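Local coordinates for protein hydrolase, alpha/beta hydrolase FOLD family (Staphylococcus aureus, PDB 2XMZ) that probably catalyses formation of 2-succinyl-6-hydroxy-2,4-cyclohexadiene-1-carboxylate in menaquinone biosynthesis, as the MenH synthase of the alpha/beta hydrolase fold, at residues T31-Y43 / H248-L260. Sequence-based numbering, arbitrary orientation.
Sequences TYHNHIEKFTDNY and HVEDSDEFDTMIL
His-35 fills the tight centre of this contact, its imidazole spanning the gap to helix 252-260. His-35 ND1 gives a nearly straight bond to Asp-256 OD1 (2.6 Å, 163°), in the imidazole plane but with the carboxylate turned almost perpendicular to it. At the far edge His-35 NE2 reaches His-248 O in a weak, bent bond of 2.8 Å. Phe-255 sets its edge against the His-35 face in an offset edge-to-face pair, Phe-255 CD2 lying 3.5 Å from His-35 CE1. At the 31-32 end, His-248 NE2 shares a 2.7 Å hydrogen bond with Thr-31 OG1, while Tyr-32 CE1 sits over the His-248 ring; His-248 ND1 bonds Glu-114. Phe-39 carries the packing onward against Ile-259 CG2 and Leu-260 CD2. The solvent side is looser and less certain: in one of its conformers Lys-38 turns NZ back onto Asn-34 O and meets Asp-256 OD2 through a water. In this alpha/beta hydrolase fold the contact packs the chain after strand 17-22 against the C-terminal helix, with His-248 near, not touching, the putative catalytic triad. If both His-35 nitrogens carry protons, the ring would be cationic and Asp-256 would probably stabilise it; the weak NE2 bond leaves this open.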
loop_
_atom_site.group_PDB
_atom_site.type_symbol
_atom_site.label_atom_id
_atom_site.label_comp_id
_atom_site.label_asym_id
_atom_site.label_seq_id
_atom_site.Cartn_x
_atom_site.Cartn_y
_atom_site.Cartn_z
ATOM N N THR A 31 -7.697 -7.584 1.042
ATOM C CA THR A 31 -6.479 -8.201 0.508
ATOM C C THR A 31 -5.591 -8.812 1.608
ATOM O O THR A 31 -4.789 -9.708 1.327
ATOM C CB THR A 31 -5.649 -7.210 -0.362
ATOM O OG1 THR A 31 -4.610 -7.918 -1.043
ATOM C CG2 THR A 31 -5.017 -6.095 0.491
ATOM N N TYR A 32 -5.740 -8.338 2.850
ATOM C CA TYR A 32 -4.907 -8.846 3.966
ATOM C C TYR A 32 -5.609 -9.910 4.791
ATOM O O TYR A 32 -5.058 -10.427 5.771
ATOM C CB TYR A 32 -4.452 -7.686 4.837
ATOM C CG TYR A 32 -3.636 -6.699 4.045
ATOM C CD1 TYR A 32 -2.467 -7.102 3.401
ATOM C CD2 TYR A 32 -4.049 -5.387 3.904
ATOM C CE1 TYR A 32 -1.728 -6.220 2.642
ATOM C CE2 TYR A 32 -3.318 -4.482 3.149
ATOM C CZ TYR A 32 -2.158 -4.902 2.525
ATOM O OH TYR A 32 -1.425 -4.017 1.783
ATOM N N HIS A 33 -6.821 -10.261 4.348
ATOM C CA HIS A 33 -7.713 -11.210 5.038
ATOM C C HIS A 33 -7.033 -12.456 5.592
ATOM O O HIS A 33 -7.146 -12.762 6.782
ATOM C CB HIS A 33 -8.885 -11.620 4.111
ATOM C CG HIS A 33 -8.471 -12.411 2.895
ATOM N ND1 HIS A 33 -7.647 -11.902 1.912
ATOM C CD2 HIS A 33 -8.774 -13.676 2.509
ATOM C CE1 HIS A 33 -7.467 -12.812 0.971
ATOM N NE2 HIS A 33 -8.138 -13.899 1.311
ATOM N N ASN A 34 -6.341 -13.178 4.724
ATOM C CA ASN A 34 -5.718 -14.452 5.096
ATOM C C ASN A 34 -4.406 -14.271 5.856
ATOM O O ASN A 34 -3.757 -15.254 6.201
ATOM C CB ASN A 34 -5.483 -15.315 3.846
ATOM C CG ASN A 34 -4.514 -14.665 2.863
ATOM O OD1 ASN A 34 -3.561 -15.301 2.394
ATOM N ND2 ASN A 34 -4.739 -13.382 2.566
ATOM N N HIS A 35 -4.027 -13.017 6.110
ATOM C CA HIS A 35 -2.763 -12.685 6.779
ATOM C C HIS A 35 -2.960 -12.299 8.235
ATOM O O HIS A 35 -2.072 -12.505 9.063
ATOM C CB HIS A 35 -2.064 -11.519 6.076
ATOM C CG HIS A 35 -1.630 -11.820 4.678
ATOM N ND1 HIS A 35 -0.429 -12.431 4.390
ATOM C CD2 HIS A 35 -2.227 -11.584 3.488
ATOM C CE1 HIS A 35 -0.306 -12.566 3.080
ATOM N NE2 HIS A 35 -1.387 -12.065 2.509
ATOM N N ILE A 36 -4.107 -11.691 8.524
ATOM C CA ILE A 36 -4.389 -11.098 9.828
ATOM C C ILE A 36 -4.048 -12.055 10.974
ATOM O O ILE A 36 -3.316 -11.675 11.893
ATOM C CB ILE A 36 -5.881 -10.648 9.939
ATOM C CG1 ILE A 36 -6.244 -9.634 8.843
ATOM C CG2 ILE A 36 -6.220 -10.124 11.336
ATOM C CD1 ILE A 36 -5.228 -8.566 8.571
ATOM N N GLU A 37 -4.565 -13.281 10.898
ATOM C CA GLU A 37 -4.359 -14.284 11.950
ATOM C C GLU A 37 -2.896 -14.670 12.129
ATOM O O GLU A 37 -2.477 -14.995 13.235
ATOM C CB GLU A 37 -5.212 -15.520 11.704
ATOM C CG GLU A 37 -6.671 -15.291 12.016
ATOM C CD GLU A 37 -7.424 -16.575 12.268
ATOM O OE1 GLU A 37 -7.047 -17.324 13.198
ATOM O OE2 GLU A 37 -8.403 -16.839 11.538
ATOM N N LYS A 38 -2.117 -14.603 11.056
ATOM C CA LYS A 38 -0.688 -14.898 11.153
ATOM C C LYS A 38 0.019 -13.845 12.020
ATOM O O LYS A 38 1.035 -14.137 12.639
ATOM C CB LYS A 38 -0.022 -14.994 9.765
ATOM C CG LYS A 38 -0.822 -15.797 8.727
ATOM C CD LYS A 38 -0.672 -17.301 8.900
ATOM C CE LYS A 38 -1.774 -18.038 8.148
ATOM N NZ LYS A 38 -2.129 -17.353 6.867
ATOM N N PHE A 39 -0.536 -12.634 12.087
ATOM C CA PHE A 39 0.073 -11.570 12.896
ATOM C C PHE A 39 -0.545 -11.362 14.279
ATOM O O PHE A 39 0.181 -11.074 15.232
ATOM C CB PHE A 39 0.207 -10.268 12.097
ATOM C CG PHE A 39 1.026 -10.434 10.838
ATOM C CD1 PHE A 39 2.413 -10.489 10.899
ATOM C CD2 PHE A 39 0.408 -10.605 9.612
ATOM C CE1 PHE A 39 3.173 -10.693 9.755
ATOM C CE2 PHE A 39 1.161 -10.788 8.445
ATOM C CZ PHE A 39 2.551 -10.843 8.525
ATOM N N THR A 40 -1.857 -11.557 14.411
ATOM C CA THR A 40 -2.532 -11.355 15.699
ATOM C C THR A 40 -2.051 -12.312 16.810
ATOM O O THR A 40 -2.255 -12.055 17.995
ATOM C CB THR A 40 -4.066 -11.397 15.572
ATOM O OG1 THR A 40 -4.465 -12.630 14.960
ATOM C CG2 THR A 40 -4.562 -10.207 14.724
ATOM N N ASP A 41 -1.397 -13.402 16.418
ATOM C CA ASP A 41 -0.715 -14.282 17.364
ATOM C C ASP A 41 0.183 -13.492 18.328
ATOM O O ASP A 41 0.259 -13.812 19.514
ATOM C CB ASP A 41 0.136 -15.317 16.613
ATOM C CG ASP A 41 -0.673 -16.506 16.094
ATOM O OD1 ASP A 41 -1.912 -16.587 16.319
ATOM O OD2 ASP A 41 -0.037 -17.375 15.448
ATOM N N ASN A 42 0.853 -12.465 17.806
ATOM C CA ASN A 42 1.841 -11.686 18.562
ATOM C C ASN A 42 1.703 -10.168 18.421
ATOM O O ASN A 42 2.402 -9.418 19.101
ATOM C CB ASN A 42 3.264 -12.083 18.135
ATOM C CG ASN A 42 3.612 -13.529 18.484
ATOM O OD1 ASN A 42 3.776 -14.367 17.593
ATOM N ND2 ASN A 42 3.731 -13.824 19.780
ATOM N N TYR A 43 0.839 -9.713 17.515
ATOM C CA TYR A 43 0.751 -8.285 17.182
ATOM C C TYR A 43 -0.702 -7.824 17.079
ATOM O O TYR A 43 -1.550 -8.543 16.556
ATOM C CB TYR A 43 1.513 -7.977 15.859
ATOM C CG TYR A 43 2.949 -8.488 15.859
ATOM C CD1 TYR A 43 3.991 -7.704 16.340
ATOM C CD2 TYR A 43 3.256 -9.776 15.410
ATOM C CE1 TYR A 43 5.311 -8.190 16.375
ATOM C CE2 TYR A 43 4.565 -10.259 15.427
ATOM C CZ TYR A 43 5.588 -9.464 15.914
ATOM O OH TYR A 43 6.874 -9.959 15.937
ATOM N N HIS A 248 2.217 -10.332 -1.511
ATOM C CA HIS A 248 1.420 -10.858 -0.377
ATOM C C HIS A 248 0.310 -11.801 -0.819
ATOM O O HIS A 248 -0.274 -12.532 -0.006
ATOM C CB HIS A 248 0.914 -9.730 0.555
ATOM C CG HIS A 248 -0.128 -8.828 -0.035
ATOM N ND1 HIS A 248 0.161 -7.572 -0.515
ATOM C CD2 HIS A 248 -1.470 -8.973 -0.150
ATOM C CE1 HIS A 248 -0.948 -7.002 -0.956
ATOM N NE2 HIS A 248 -1.957 -7.827 -0.727
ATOM N N VAL A 249 0.015 -11.794 -2.112
ATOM C CA VAL A 249 -0.982 -12.722 -2.665
ATOM C C VAL A 249 -0.346 -13.925 -3.383
ATOM O O VAL A 249 -0.921 -15.013 -3.401
ATOM C CB VAL A 249 -1.931 -11.980 -3.626
ATOM C CG1 VAL A 249 -2.757 -12.948 -4.418
ATOM C CG2 VAL A 249 -2.857 -11.080 -2.842
ATOM N N GLU A 250 0.822 -13.718 -3.991
ATOM C CA GLU A 250 1.416 -14.734 -4.861
ATOM C C GLU A 250 2.235 -15.732 -4.055
ATOM O O GLU A 250 2.267 -16.920 -4.388
ATOM C CB GLU A 250 2.278 -14.090 -5.956
ATOM C CG GLU A 250 1.493 -13.178 -6.883
ATOM C CD GLU A 250 2.226 -12.858 -8.178
ATOM O OE1 GLU A 250 3.387 -13.296 -8.356
ATOM O OE2 GLU A 250 1.625 -12.145 -9.017
ATOM N N ASP A 251 2.899 -15.233 -3.005
ATOM C CA ASP A 251 3.557 -16.076 -2.014
ATOM C C ASP A 251 3.283 -15.536 -0.611
ATOM O O ASP A 251 4.153 -14.877 -0.002
ATOM C CB ASP A 251 5.056 -16.135 -2.261
ATOM C CG ASP A 251 5.711 -17.315 -1.560
ATOM O OD1 ASP A 251 5.075 -17.904 -0.647
ATOM O OD2 ASP A 251 6.857 -17.658 -1.935
ATOM N N SER A 252 2.078 -15.815 -0.118
ATOM C CA SER A 252 1.604 -15.308 1.174
ATOM C C SER A 252 2.468 -15.770 2.342
ATOM O O SER A 252 2.719 -15.008 3.267
ATOM C CB SER A 252 0.125 -15.669 1.424
ATOM O OG SER A 252 -0.729 -15.159 0.417
ATOM N N ASP A 253 2.928 -17.009 2.304
ATOM C CA ASP A 253 3.708 -17.541 3.419
ATOM C C ASP A 253 5.087 -16.901 3.553
ATOM O O ASP A 253 5.484 -16.489 4.646
ATOM C CB ASP A 253 3.806 -19.056 3.318
ATOM C CG ASP A 253 2.493 -19.731 3.653
ATOM O OD1 ASP A 253 1.680 -19.125 4.393
ATOM O OD2 ASP A 253 2.263 -20.853 3.167
ATOM N N GLU A 254 5.814 -16.833 2.443
ATOM C CA GLU A 254 7.099 -16.153 2.430
ATOM C C GLU A 254 6.899 -14.693 2.839
ATOM O O GLU A 254 7.631 -14.178 3.685
ATOM C CB GLU A 254 7.759 -16.278 1.050
ATOM C CG GLU A 254 9.159 -15.701 0.923
ATOM C CD GLU A 254 10.187 -16.437 1.742
ATOM O OE1 GLU A 254 9.936 -17.608 2.127
ATOM O OE2 GLU A 254 11.248 -15.833 2.010
ATOM N N PHE A 255 5.897 -14.042 2.252
ATOM C CA PHE A 255 5.535 -12.673 2.631
ATOM C C PHE A 255 5.363 -12.580 4.158
ATOM O O PHE A 255 5.966 -11.714 4.796
ATOM C CB PHE A 255 4.265 -12.207 1.894
ATOM C CG PHE A 255 3.703 -10.908 2.412
ATOM C CD1 PHE A 255 4.169 -9.681 1.932
ATOM C CD2 PHE A 255 2.721 -10.913 3.396
ATOM C CE1 PHE A 255 3.650 -8.474 2.424
ATOM C CE2 PHE A 255 2.201 -9.720 3.893
ATOM C CZ PHE A 255 2.669 -8.496 3.409
ATOM N N ASP A 256 4.550 -13.469 4.727
ATOM C CA ASP A 256 4.317 -13.501 6.176
ATOM C C ASP A 256 5.596 -13.730 6.988
ATOM O O ASP A 256 5.847 -13.035 7.979
ATOM C CB ASP A 256 3.279 -14.563 6.540
ATOM C CG ASP A 256 1.872 -14.170 6.138
ATOM O OD1 ASP A 256 1.648 -12.976 5.861
ATOM O OD2 ASP A 256 0.994 -15.061 6.117
ATOM N N THR A 257 6.395 -14.701 6.547
ATOM C CA THR A 257 7.665 -15.038 7.190
ATOM C C THR A 257 8.609 -13.835 7.212
ATOM O O THR A 257 9.216 -13.552 8.246
ATOM C CB THR A 257 8.342 -16.206 6.466
ATOM O OG1 THR A 257 7.452 -17.325 6.457
ATOM C CG2 THR A 257 9.659 -16.597 7.149
ATOM N N MET A 258 8.718 -13.132 6.078
ATOM C CA MET A 258 9.565 -11.937 6.000
ATOM C C MET A 258 9.119 -10.853 6.975
ATOM O O MET A 258 9.952 -10.219 7.616
ATOM C CB MET A 258 9.646 -11.364 4.580
ATOM C CG MET A 258 10.415 -12.198 3.538
ATOM S SD MET A 258 12.126 -12.644 3.931
ATOM C CE MET A 258 11.903 -14.189 4.834
ATOM N N ILE A 259 7.813 -10.657 7.112
ATOM C CA ILE A 259 7.297 -9.593 7.982
ATOM C C ILE A 259 7.561 -9.943 9.450
ATOM O O ILE A 259 8.104 -9.130 10.204
ATOM C CB ILE A 259 5.793 -9.365 7.783
ATOM C CG1 ILE A 259 5.457 -9.141 6.301
ATOM C CG2 ILE A 259 5.301 -8.186 8.639
ATOM C CD1 ILE A 259 5.963 -7.859 5.724
ATOM N N LEU A 260 7.176 -11.160 9.830
ATOM C CA LEU A 260 7.336 -11.645 11.194
ATOM C C LEU A 260 8.795 -11.592 11.642
ATOM O O LEU A 260 9.073 -11.196 12.765
ATOM C CB LEU A 260 6.781 -13.062 11.334
ATOM C CG LEU A 260 5.260 -13.250 11.264
ATOM C CD1 LEU A 260 4.918 -14.743 11.088
ATOM C CD2 LEU A 260 4.559 -12.705 12.498
HETATM O O HOH W 1 -1.001 -15.910 4.791
#